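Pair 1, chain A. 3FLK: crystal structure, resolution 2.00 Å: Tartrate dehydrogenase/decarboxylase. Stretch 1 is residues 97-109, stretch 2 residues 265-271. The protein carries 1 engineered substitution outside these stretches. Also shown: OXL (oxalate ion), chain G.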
# COMPACT_ATOMS: atom_id res chain seq x y z
N PHE A 97 10.93 -21.08 6.19
CA PHE A 97 9.74 -21.87 6.53
C PHE A 97 8.71 -21.82 5.40
O PHE A 97 8.23 -22.85 4.94
CB PHE A 97 9.06 -21.36 7.82
CG PHE A 97 9.88 -21.54 9.07
CD1 PHE A 97 10.82 -22.55 9.19
CD2 PHE A 97 9.65 -20.71 10.17
CE1 PHE A 97 11.55 -22.71 10.37
CE2 PHE A 97 10.37 -20.86 11.35
CZ PHE A 97 11.32 -21.87 11.45
N ARG A 98 8.37 -20.60 4.98
CA ARG A 98 7.34 -20.38 3.97
C ARG A 98 7.67 -21.04 2.63
O ARG A 98 6.80 -21.64 2.00
CB ARG A 98 7.09 -18.89 3.77
CG ARG A 98 6.37 -18.21 4.93
CD ARG A 98 6.27 -16.71 4.70
NE ARG A 98 5.43 -16.05 5.71
CZ ARG A 98 5.36 -14.73 5.88
NH1 ARG A 98 6.08 -13.92 5.11
NH2 ARG A 98 4.58 -14.23 6.82
N ARG A 99 8.93 -20.94 2.22
CA ARG A 99 9.33 -21.39 0.88
C ARG A 99 9.71 -22.86 0.83
O ARG A 99 9.27 -23.58 -0.07
CB ARG A 99 10.43 -20.48 0.32
CG ARG A 99 9.92 -19.06 0.13
CD ARG A 99 10.92 -18.10 -0.47
NE ARG A 99 10.26 -16.81 -0.69
CZ ARG A 99 10.63 -15.90 -1.59
NH1 ARG A 99 11.68 -16.10 -2.37
NH2 ARG A 99 9.93 -14.78 -1.70
N GLU A 100 10.49 -23.32 1.80
CA GLU A 100 10.92 -24.72 1.82
C GLU A 100 9.83 -25.71 2.25
O GLU A 100 9.88 -26.88 1.88
CB GLU A 100 12.20 -24.90 2.64
CG GLU A 100 13.43 -24.39 1.89
CD GLU A 100 14.71 -24.49 2.70
OE1 GLU A 100 14.98 -25.56 3.28
OE2 GLU A 100 15.46 -23.49 2.73
N PHE A 101 8.85 -25.23 3.00
CA PHE A 101 7.67 -26.05 3.32
C PHE A 101 6.51 -25.75 2.37
O PHE A 101 5.38 -26.19 2.61
CB PHE A 101 7.25 -25.88 4.79
CG PHE A 101 8.19 -26.52 5.78
CD1 PHE A 101 9.05 -27.55 5.38
CD2 PHE A 101 8.19 -26.12 7.11
CE1 PHE A 101 9.92 -28.14 6.29
CE2 PHE A 101 9.06 -26.72 8.03
CZ PHE A 101 9.92 -27.73 7.62
N ASP A 102 6.81 -25.02 1.30
CA ASP A 102 5.85 -24.68 0.25
C ASP A 102 4.49 -24.25 0.79
O ASP A 102 3.44 -24.76 0.38
CB ASP A 102 5.72 -25.83 -0.76
CG ASP A 102 5.35 -25.35 -2.15
OD1 ASP A 102 5.83 -24.28 -2.58
OD2 ASP A 102 4.57 -26.06 -2.83
N GLN A 103 4.52 -23.30 1.72
CA GLN A 103 3.32 -22.75 2.34
C GLN A 103 2.80 -21.61 1.47
O GLN A 103 2.81 -20.45 1.89
CB GLN A 103 3.63 -22.28 3.77
CG GLN A 103 4.09 -23.40 4.70
CD GLN A 103 4.72 -22.91 6.01
OE1 GLN A 103 5.00 -21.72 6.18
NE2 GLN A 103 4.95 -23.84 6.93
N TYR A 104 2.33 -21.94 0.27
CA TYR A 104 2.07 -20.92 -0.76
C TYR A 104 0.84 -20.03 -0.52
O TYR A 104 0.74 -18.95 -1.09
CB TYR A 104 2.06 -21.53 -2.17
CG TYR A 104 0.97 -22.54 -2.45
CD1 TYR A 104 -0.27 -22.12 -2.94
CD2 TYR A 104 1.18 -23.90 -2.27
CE1 TYR A 104 -1.28 -23.04 -3.21
CE2 TYR A 104 0.17 -24.83 -2.54
CZ TYR A 104 -1.05 -24.39 -3.01
OH TYR A 104 -2.06 -25.29 -3.28
N VAL A 105 -0.08 -20.50 0.32
CA VAL A 105 -1.27 -19.71 0.65
C VAL A 105 -1.11 -19.04 2.01
O VAL A 105 -0.98 -19.72 3.03
CB VAL A 105 -2.57 -20.56 0.67
CG1 VAL A 105 -3.78 -19.65 0.64
CG2 VAL A 105 -2.63 -21.52 -0.50
N ASN A 106 -1.14 -17.72 2.02
CA ASN A 106 -1.13 -16.95 3.26
C ASN A 106 -2.50 -16.32 3.48
O ASN A 106 -2.85 -15.33 2.83
CB ASN A 106 -0.02 -15.89 3.24
CG ASN A 106 0.34 -15.39 4.64
OD1 ASN A 106 -0.45 -15.48 5.58
ND2 ASN A 106 1.55 -14.86 4.78
N ILE A 107 -3.28 -16.93 4.37
CA ILE A 107 -4.65 -16.51 4.65
C ILE A 107 -4.69 -15.56 5.84
O ILE A 107 -4.26 -15.91 6.94
CB ILE A 107 -5.58 -17.73 4.94
CG1 ILE A 107 -5.66 -18.66 3.73
CG2 ILE A 107 -6.98 -17.27 5.37
CD1 ILE A 107 -6.45 -18.09 2.54
N ARG A 108 -5.24 -14.36 5.62
CA ARG A 108 -5.27 -13.32 6.64
C ARG A 108 -6.65 -12.64 6.70
O ARG A 108 -6.92 -11.72 5.92
CB ARG A 108 -4.15 -12.30 6.39
CG ARG A 108 -2.75 -12.88 6.55
CD ARG A 108 -1.64 -11.93 6.11
NE ARG A 108 -0.33 -12.41 6.54
CZ ARG A 108 0.77 -11.65 6.64
NH1 ARG A 108 0.73 -10.36 6.34
NH2 ARG A 108 1.91 -12.19 7.06
N PRO A 109 -7.53 -13.10 7.62
CA PRO A 109 -8.86 -12.50 7.75
C PRO A 109 -8.85 -11.10 8.38
O PRO A 109 -8.02 -10.81 9.25
CB PRO A 109 -9.61 -13.48 8.65
CG PRO A 109 -8.55 -14.18 9.43
CD PRO A 109 -7.33 -14.22 8.55
N ALA A 265 -4.99 -9.29 14.11
CA ALA A 265 -4.95 -9.93 12.80
C ALA A 265 -4.09 -11.20 12.76
O ALA A 265 -2.87 -11.12 12.94
CB ALA A 265 -4.50 -8.94 11.74
N PRO A 266 -4.72 -12.36 12.53
CA PRO A 266 -4.00 -13.62 12.45
C PRO A 266 -3.57 -13.97 11.03
O PRO A 266 -4.03 -13.35 10.07
CB PRO A 266 -5.05 -14.62 12.93
CG PRO A 266 -6.31 -14.08 12.36
CD PRO A 266 -6.17 -12.57 12.33
N SER A 267 -2.70 -14.97 10.90
CA SER A 267 -2.33 -15.47 9.58
C SER A 267 -2.05 -16.97 9.58
O SER A 267 -1.43 -17.51 10.50
CB SER A 267 -1.14 -14.70 9.01
OG SER A 267 0.09 -15.18 9.52
N ALA A 268 -2.53 -17.63 8.53
CA ALA A 268 -2.28 -19.04 8.30
C ALA A 268 -1.42 -19.21 7.05
O ALA A 268 -1.85 -18.85 5.95
CB ALA A 268 -3.61 -19.78 8.15
N ASN A 269 -0.20 -19.71 7.24
CA ASN A 269 0.71 -20.02 6.14
C ASN A 269 0.54 -21.49 5.79
O ASN A 269 1.18 -22.37 6.38
CB ASN A 269 2.16 -19.72 6.52
CG ASN A 269 2.41 -18.25 6.81
OD1 ASN A 269 3.08 -17.57 6.04
ND2 ASN A 269 1.89 -17.77 7.93
N LEU A 270 -0.32 -21.76 4.81
CA LEU A 270 -0.79 -23.11 4.53
C LEU A 270 -0.07 -23.79 3.38
O LEU A 270 0.13 -23.20 2.31
CB LEU A 270 -2.29 -23.12 4.26
CG LEU A 270 -3.28 -22.59 5.31
CD1 LEU A 270 -4.70 -22.78 4.80
CD2 LEU A 270 -3.10 -23.28 6.66
N ASN A 271 0.32 -25.03 3.63
CA ASN A 271 0.63 -25.99 2.57
C ASN A 271 -0.60 -26.90 2.46
O ASN A 271 -0.70 -27.89 3.18
CB ASN A 271 1.89 -26.78 2.92
CG ASN A 271 2.22 -27.86 1.90
OD1 ASN A 271 2.21 -29.05 2.21
ND2 ASN A 271 2.51 -27.45 0.67
C1 OXL G . 5.80 -9.12 6.61
C2 OXL G . 4.68 -10.06 6.59
O1 OXL G . 5.58 -7.92 6.92
O2 OXL G . 4.87 -11.25 6.27
O3 OXL G . 6.94 -9.52 6.29
O4 OXL G . 3.54 -9.64 6.91
O HOH W 1 1.96 -14.66 7.98
O HOH W 2 3.70 -29.13 -1.50
O HOH W 3 -5.25 -11.05 9.29

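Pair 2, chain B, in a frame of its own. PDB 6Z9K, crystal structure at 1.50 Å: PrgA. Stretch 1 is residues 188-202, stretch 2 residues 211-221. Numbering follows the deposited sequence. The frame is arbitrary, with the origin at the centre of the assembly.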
# COMPACT_ATOMS: atom_id res chain seq x y z
N SER B 188 -0.48 -9.98 -5.39
CA SER B 188 -1.67 -9.21 -5.07
C SER B 188 -1.56 -7.74 -5.47
O SER B 188 -2.49 -7.19 -6.06
CB SER B 188 -1.97 -9.36 -3.60
OG SER B 188 -3.14 -8.64 -3.31
N LEU B 189 -0.47 -7.09 -5.08
CA LEU B 189 -0.27 -5.66 -5.38
C LEU B 189 -0.24 -5.44 -6.90
O LEU B 189 -0.63 -4.36 -7.36
CB LEU B 189 1.04 -5.20 -4.72
CG LEU B 189 1.08 -5.10 -3.21
CD1 LEU B 189 2.49 -4.72 -2.80
CD2 LEU B 189 0.09 -4.06 -2.70
N LEU B 190 0.23 -6.44 -7.66
CA LEU B 190 0.34 -6.26 -9.11
C LEU B 190 -0.72 -7.07 -9.83
O LEU B 190 -0.56 -7.33 -11.02
CB LEU B 190 1.76 -6.65 -9.53
CG LEU B 190 2.87 -5.85 -8.90
CD1 LEU B 190 4.22 -6.27 -9.50
CD2 LEU B 190 2.68 -4.32 -9.12
N GLN B 191 -1.85 -7.36 -9.19
CA GLN B 191 -2.91 -8.16 -9.85
C GLN B 191 -3.59 -7.35 -10.96
O GLN B 191 -3.96 -6.20 -10.72
CB GLN B 191 -3.93 -8.63 -8.80
CG GLN B 191 -4.97 -9.55 -9.39
CD GLN B 191 -6.04 -9.99 -8.43
OE1 GLN B 191 -5.97 -11.08 -7.90
NE2 GLN B 191 -7.05 -9.16 -8.24
N ASP B 192 -3.73 -7.88 -12.18
CA ASP B 192 -4.33 -7.01 -13.23
C ASP B 192 -5.85 -6.97 -12.95
O ASP B 192 -6.40 -7.88 -12.28
CB ASP B 192 -3.93 -7.36 -14.67
CG ASP B 192 -4.01 -6.23 -15.71
OD1 ASP B 192 -4.34 -5.01 -15.39
OD2 ASP B 192 -3.70 -6.56 -16.90
N GLY B 193 -6.46 -5.87 -13.31
CA GLY B 193 -7.89 -5.64 -13.26
C GLY B 193 -8.31 -4.95 -11.97
O GLY B 193 -9.46 -4.51 -11.88
N LYS B 194 -7.41 -4.77 -11.02
CA LYS B 194 -7.74 -3.94 -9.85
C LYS B 194 -7.97 -2.49 -10.26
O LYS B 194 -7.34 -1.98 -11.22
CB LYS B 194 -6.68 -4.08 -8.77
CG LYS B 194 -6.78 -5.39 -8.01
CD LYS B 194 -5.79 -5.43 -6.87
CE LYS B 194 -5.94 -6.66 -6.03
NZ LYS B 194 -4.98 -6.67 -4.90
N THR B 195 -8.89 -1.83 -9.61
CA THR B 195 -9.26 -0.46 -9.99
C THR B 195 -9.29 0.46 -8.80
O THR B 195 -9.48 1.66 -9.04
CB THR B 195 -10.64 -0.46 -10.67
OG1 THR B 195 -11.64 -0.87 -9.75
CG2 THR B 195 -10.60 -1.30 -11.92
N ALA B 196 -9.10 -0.01 -7.55
CA ALA B 196 -9.30 0.87 -6.39
C ALA B 196 -8.40 0.45 -5.24
O ALA B 196 -8.06 -0.75 -5.13
CB ALA B 196 -10.75 0.84 -5.95
N LEU B 197 -7.98 1.42 -4.46
CA LEU B 197 -7.13 1.16 -3.27
C LEU B 197 -7.53 2.12 -2.16
O LEU B 197 -7.82 3.28 -2.40
CB LEU B 197 -5.66 1.32 -3.68
CG LEU B 197 -4.65 0.86 -2.62
CD1 LEU B 197 -3.37 0.41 -3.29
CD2 LEU B 197 -4.32 1.96 -1.64
N GLY B 198 -7.46 1.61 -0.93
CA GLY B 198 -7.58 2.43 0.28
C GLY B 198 -6.51 1.96 1.26
O GLY B 198 -6.29 0.73 1.35
N VAL B 199 -5.95 2.86 2.05
CA VAL B 199 -4.95 2.52 3.11
C VAL B 199 -5.50 2.90 4.46
O VAL B 199 -5.92 4.03 4.65
CB VAL B 199 -3.60 3.22 2.85
CG1 VAL B 199 -2.58 2.83 3.92
CG2 VAL B 199 -3.08 2.91 1.45
N SER B 200 -5.45 1.98 5.40
CA SER B 200 -5.81 2.31 6.78
C SER B 200 -4.73 1.82 7.73
O SER B 200 -3.78 1.14 7.33
CB SER B 200 -7.14 1.70 7.10
OG SER B 200 -7.11 0.30 6.83
N LEU B 201 -4.93 2.16 8.98
CA LEU B 201 -3.95 1.94 10.07
C LEU B 201 -4.72 1.44 11.29
O LEU B 201 -5.86 1.87 11.48
CB LEU B 201 -3.29 3.27 10.45
CG LEU B 201 -2.60 4.06 9.34
CD1 LEU B 201 -2.15 5.43 9.87
CD2 LEU B 201 -1.46 3.28 8.75
N SER B 202 -4.13 0.56 12.08
CA SER B 202 -4.79 0.13 13.33
C SER B 202 -3.73 -0.14 14.39
O SER B 202 -2.56 -0.41 14.05
CB SER B 202 -5.70 -1.06 13.10
OG SER B 202 -5.02 -2.25 12.78
N LYS B 211 -0.38 -1.45 12.61
CA LYS B 211 -0.51 -2.07 11.29
C LYS B 211 -0.80 -1.05 10.21
O LYS B 211 -1.39 0.01 10.50
CB LYS B 211 -1.72 -3.00 11.29
CG LYS B 211 -1.56 -4.20 12.20
CD LYS B 211 -2.92 -4.88 12.34
CE LYS B 211 -2.89 -5.93 13.39
NZ LYS B 211 -4.24 -6.50 13.61
N ILE B 212 -0.37 -1.45 9.02
CA ILE B 212 -0.78 -0.77 7.77
C ILE B 212 -1.61 -1.77 6.98
O ILE B 212 -1.11 -2.85 6.64
CB ILE B 212 0.45 -0.35 6.96
CG1 ILE B 212 1.39 0.52 7.81
CG2 ILE B 212 -0.05 0.32 5.67
CD1 ILE B 212 2.77 0.75 7.17
N HIS B 213 -2.82 -1.38 6.62
CA HIS B 213 -3.75 -2.21 5.82
C HIS B 213 -3.85 -1.60 4.42
O HIS B 213 -4.40 -0.51 4.29
CB HIS B 213 -5.17 -2.24 6.46
CG HIS B 213 -5.23 -2.64 7.91
ND1 HIS B 213 -5.69 -3.89 8.31
CD2 HIS B 213 -4.99 -1.95 9.05
CE1 HIS B 213 -5.65 -3.95 9.65
NE2 HIS B 213 -5.24 -2.78 10.12
N ILE B 214 -3.33 -2.30 3.42
CA ILE B 214 -3.52 -1.90 2.01
C ILE B 214 -4.65 -2.76 1.45
O ILE B 214 -4.53 -3.95 1.34
CB ILE B 214 -2.20 -2.03 1.22
CG1 ILE B 214 -1.12 -1.11 1.80
CG2 ILE B 214 -2.49 -1.74 -0.26
CD1 ILE B 214 0.21 -1.10 1.02
N ILE B 215 -5.77 -2.10 1.16
CA ILE B 215 -7.03 -2.70 0.69
C ILE B 215 -7.19 -2.39 -0.81
O ILE B 215 -7.13 -1.22 -1.18
CB ILE B 215 -8.21 -2.23 1.55
CG1 ILE B 215 -7.95 -2.43 3.05
CG2 ILE B 215 -9.45 -2.94 1.04
CD1 ILE B 215 -7.51 -3.79 3.43
N SER B 216 -7.26 -3.39 -1.66
CA SER B 216 -7.37 -3.12 -3.12
C SER B 216 -8.20 -4.19 -3.80
O SER B 216 -8.33 -5.30 -3.28
CB SER B 216 -6.00 -2.99 -3.73
OG SER B 216 -5.22 -4.16 -3.55
N TYR B 217 -8.85 -3.84 -4.90
CA TYR B 217 -9.84 -4.72 -5.54
C TYR B 217 -10.22 -4.12 -6.89
O TYR B 217 -9.90 -2.93 -7.17
CB TYR B 217 -11.09 -4.83 -4.64
CG TYR B 217 -11.64 -3.48 -4.25
CD1 TYR B 217 -12.52 -2.75 -5.06
CD2 TYR B 217 -11.26 -2.91 -3.02
CE1 TYR B 217 -12.96 -1.48 -4.70
CE2 TYR B 217 -11.66 -1.62 -2.69
CZ TYR B 217 -12.55 -0.92 -3.49
OH TYR B 217 -13.01 0.34 -3.19
N GLY B 218 -10.92 -4.93 -7.66
CA GLY B 218 -11.66 -4.49 -8.83
C GLY B 218 -13.17 -4.53 -8.65
O GLY B 218 -13.64 -4.95 -7.60
N LYS B 219 -13.89 -4.07 -9.64
CA LYS B 219 -15.35 -3.90 -9.49
C LYS B 219 -16.02 -5.27 -9.40
O LYS B 219 -17.16 -5.34 -8.89
CB LYS B 219 -15.92 -3.03 -10.59
CG LYS B 219 -16.00 -3.61 -11.96
CD LYS B 219 -16.36 -2.49 -13.00
CE LYS B 219 -15.65 -1.18 -12.72
NZ LYS B 219 -15.71 -0.22 -13.84
N GLU B 220 -15.35 -6.33 -9.82
CA GLU B 220 -15.94 -7.70 -9.73
C GLU B 220 -16.07 -8.16 -8.27
O GLU B 220 -16.79 -9.13 -8.06
CB GLU B 220 -15.04 -8.69 -10.45
CG GLU B 220 -14.84 -8.32 -11.91
CD GLU B 220 -13.75 -7.30 -12.25
OE1 GLU B 220 -13.01 -6.87 -11.32
OE2 GLU B 220 -13.70 -6.94 -13.45
N LYS B 221 -15.46 -7.47 -7.30
CA LYS B 221 -15.61 -7.83 -5.87
C LYS B 221 -16.87 -7.26 -5.26
O LYS B 221 -17.19 -7.61 -4.12
CB LYS B 221 -14.41 -7.32 -5.08
CG LYS B 221 -13.12 -8.03 -5.39
CD LYS B 221 -13.26 -9.49 -5.06
CE LYS B 221 -11.99 -10.31 -4.99
NZ LYS B 221 -11.44 -10.53 -6.33
O HOH W 4 -12.18 -4.67 -12.41
O HOH W 5 -5.93 -7.38 -2.34
O HOH W 6 -5.88 -4.30 14.27

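Two antiparallel strands, the first preceded by a loop that follows a helix, form the common frame of pair 1 and pair 2. Fourteen central residues superpose with an RMSD of 0.9 Å, and the strand directions meet at 162° in pair 1 and 165° in pair 2. The register is the same: Val105(A) opposite Leu270(A) matches Ala196(B) opposite Tyr217(B), and Ile107(A) opposite Ala268(A) matches Gly198(B) opposite Ile215(B). At these hydrogen-bonded pairs the backbone does similar work. Ile107(A) N donates to Ala268(A) O at 2.9 Å, as Gly198(B) N does to Ile215(B) O, also at 2.9 Å. The first rung differs: in pair 1 Leu270(A) N gives a strong bond to Val105(A) O at 2.8 Å while the return bond from Val105(A) N to Leu270(A) O is weak, at 3.4 Å; in pair 2 Tyr217(B) N donates to Ala196(B) O at 3.2 Å, and Tyr217(B) O accepts from both Ala196(B) N at 3.1 Å and Thr195(B) N at 2.9 Å.

A backbone of this kind fixes where side chains start, not what they must be. On the face carrying Val105(A), Ile107(A), Ala268(A) and Leu270(A), pair 1 spreads its apolar bulk over both strands, with Ile107(A) CG1 4.4 Å from Leu270(A) CD1. Pair 2 places small residues on one strand and large ones on the other: the ring of Tyr217(B) brings CE1 to 3.4 Å from Ala196(B) CB and lays one face over Ala196(B) O, and Gly198(B) faces Ile215(B).

The other face diverges in chemistry. Asn106(A) and Asn269(A) match Leu197(B) and Ser216(B). In pair 1 the face is polar: Arg98(A) NE donates to Asn269(A) OD1 at 2.8 Å, and water 1 accepts from Asn106(A) ND2 at 3.2 Å and Asn269(A) ND2 at 3.1 Å. Arg98(A) and Arg108(A) both extend to the oxalate, where Arg98(A) NH2 lies 3.0 Å from OXL O2 and Arg108(A) NH1 3.0 Å from OXL O4. Val199(B) takes the position of Arg108(A), and Ile214(B) that of Ser267(A). There the face is largely greasy, with Leu197(B) CD1 packing 3.8 Å from Ile214(B) CG2.

Just before the first bridged pair, Gln103(A) and Lys194(B) have side-chain centres 1.2 Å apart after superposition but different outcomes. Gln103(A) OE1 meets only carbon across the contact, 3.5 Å from Asn269(A) CB, and has no polar partner; Lys194(B) NZ donates to Ser216(B) OG at 2.9 Å. Next to them, Asn271(A) ND2 donates to Asp102(A) O at 2.9 Å. Its counterpart Gly218(B) has no side chain, and an ideal CB there would lie 2.7 Å from Gly193(B) O, a clash.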